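Local coordinates for PTS EIIA type-4 domain-containing protein (PDB 4TKZ) that probably relays phosphoryl groups as the EIIA component of a sugar-transporting phosphotransferase system, at residues 47-52 with 74-79. Residues are numbered along the deposited sequence; the frame is centred on the assembly and turned at random.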
# COMPACT_ATOMS: atom_id res chain seq x y z
N ALA A 47 -0.91 16.17 14.71
CA ALA A 47 -1.95 15.92 13.72
C ALA A 47 -2.87 14.78 14.17
O ALA A 47 -4.10 14.89 14.08
CB ALA A 47 -1.34 15.62 12.36
N LEU A 48 -2.27 13.68 14.63
CA LEU A 48 -3.07 12.53 15.05
C LEU A 48 -3.97 12.85 16.22
O LEU A 48 -5.16 12.52 16.19
CB LEU A 48 -2.18 11.32 15.35
CG LEU A 48 -2.89 9.98 15.58
CD1 LEU A 48 -3.74 9.57 14.36
CD2 LEU A 48 -1.88 8.89 15.89
N GLN A 49 -3.42 13.50 17.26
CA GLN A 49 -4.22 13.94 18.40
C GLN A 49 -5.44 14.71 17.95
O GLN A 49 -6.56 14.46 18.42
CB GLN A 49 -3.40 14.87 19.30
CG GLN A 49 -2.31 14.23 20.09
CD GLN A 49 -1.60 15.27 20.94
OE1 GLN A 49 -0.39 15.45 20.86
NE2 GLN A 49 -2.38 16.00 21.74
N ARG A 50 -5.23 15.65 17.04
CA ARG A 50 -6.33 16.46 16.54
C ARG A 50 -7.42 15.61 15.89
O ARG A 50 -8.61 15.87 16.06
CB ARG A 50 -5.79 17.52 15.57
CG ARG A 50 -6.85 18.47 15.02
CD ARG A 50 -6.22 19.61 14.24
NE ARG A 50 -7.21 20.30 13.42
CZ ARG A 50 -6.96 21.36 12.66
NH1 ARG A 50 -5.73 21.86 12.61
NH2 ARG A 50 -7.93 21.92 11.96
N GLU A 51 -7.01 14.58 15.15
CA GLU A 51 -7.99 13.75 14.44
C GLU A 51 -8.79 12.85 15.37
O GLU A 51 -9.89 12.42 15.02
CB GLU A 51 -7.33 12.93 13.32
CG GLU A 51 -6.68 13.77 12.23
CD GLU A 51 -7.70 14.57 11.41
OE1 GLU A 51 -8.89 14.19 11.37
OE2 GLU A 51 -7.30 15.59 10.81
N VAL A 52 -8.27 12.56 16.56
CA VAL A 52 -8.95 11.61 17.46
C VAL A 52 -9.76 12.24 18.60
O VAL A 52 -10.45 11.52 19.32
CB VAL A 52 -7.97 10.56 18.07
CG1 VAL A 52 -7.23 9.83 16.98
CG2 VAL A 52 -6.99 11.22 19.03
N SER A 74 1.18 4.21 17.50
CA SER A 74 1.17 3.19 18.54
C SER A 74 1.30 3.80 19.93
O SER A 74 0.61 3.39 20.86
CB SER A 74 2.32 2.20 18.32
OG SER A 74 2.08 1.40 17.17
N ALA A 75 2.18 4.79 20.05
CA ALA A 75 2.45 5.46 21.34
C ALA A 75 1.23 6.19 21.84
O ALA A 75 0.96 6.23 23.05
CB ALA A 75 3.61 6.43 21.20
N LEU A 76 0.49 6.80 20.92
CA LEU A 76 -0.68 7.57 21.27
C LEU A 76 -1.86 6.67 21.58
O LEU A 76 -2.74 7.03 22.36
CB LEU A 76 -1.02 8.55 20.16
CG LEU A 76 -1.97 9.69 20.55
CD1 LEU A 76 -1.32 10.59 21.61
CD2 LEU A 76 -2.36 10.50 19.31
N SER A 77 -1.90 5.48 20.96
CA SER A 77 -3.04 4.58 21.10
C SER A 77 -3.25 4.06 22.52
O SER A 77 -4.31 3.51 22.83
CB SER A 77 -2.89 3.37 20.17
OG SER A 77 -1.89 2.50 20.67
N VAL A 78 -2.26 4.21 23.39
CA VAL A 78 -2.38 3.69 24.75
C VAL A 78 -2.59 4.79 25.79
O VAL A 78 -2.48 4.54 27.00
CB VAL A 78 -1.15 2.84 25.15
CG1 VAL A 78 -0.92 1.73 24.14
CG2 VAL A 78 0.09 3.71 25.25
N GLU A 79 -2.89 6.00 25.33
CA GLU A 79 -2.91 7.16 26.24
C GLU A 79 -4.32 7.62 26.60
O GLU A 79 -4.50 8.41 27.53
CB GLU A 79 -2.16 8.33 25.62
CG GLU A 79 -0.69 8.09 25.39
CD GLU A 79 0.08 9.36 25.51
OE1 GLU A 79 0.13 9.90 26.63
OE2 GLU A 79 0.62 9.84 24.49
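In the open alpha/beta fold of this EIIA domain, helices 41-52 and 68-76 lie side by side on one face of the parallel sheet, and their C-terminal ends meet where Leu-76 reaches over to Leu-48 and Gln-49. The contact is small, 152 Å² over both sides, and the join is apolar, centred on a single methyl. With chi1 at -163°, Leu-76 CG stands opposite the backbone N, which carries the branched end across to the neighbouring helix. There CD2 sits 3.8 Å from Leu-48 CG and is equally close to Leu-48 CD2, the two side chains lying alongside one another but pointing opposite ways. The same Leu-76 CD2 also comes within 3.8 Å of Gln-49 N, so it rests against the helix backbone as well as on side chains. Gln-49 closes the group from the other flank: its chain runs roughly perpendicular to that of Leu-76, and CG touches Leu-76 CD2 at 3.8 Å and CD1 at 4.1 Å. Of the glutamine side chain, CG does the touching; the chain runs on extended beyond it, taking the amide away from the leucine.

A type I turn from Leu-76 to Glu-79 follows, closed by Glu-79 N on Leu-76 O at 3.1 Å. Ser-77 OG folds back to donate to Ser-74 O at 2.7 Å, tilted 27° from the carbonyl plane, linking Ser-77 in the turn to the backbone at Ser-74. A salt bridge from Glu-79 to Arg-45 makes a second, polar link between the turn and helix 41-52. Beneath the helices, Leu-48 rests on Ile-5 of strand 3-9, while Ser-74 and Ser-77 lie against strand 84-89, the outermost on its side within this chain, and against Phe-127 of the second subunit.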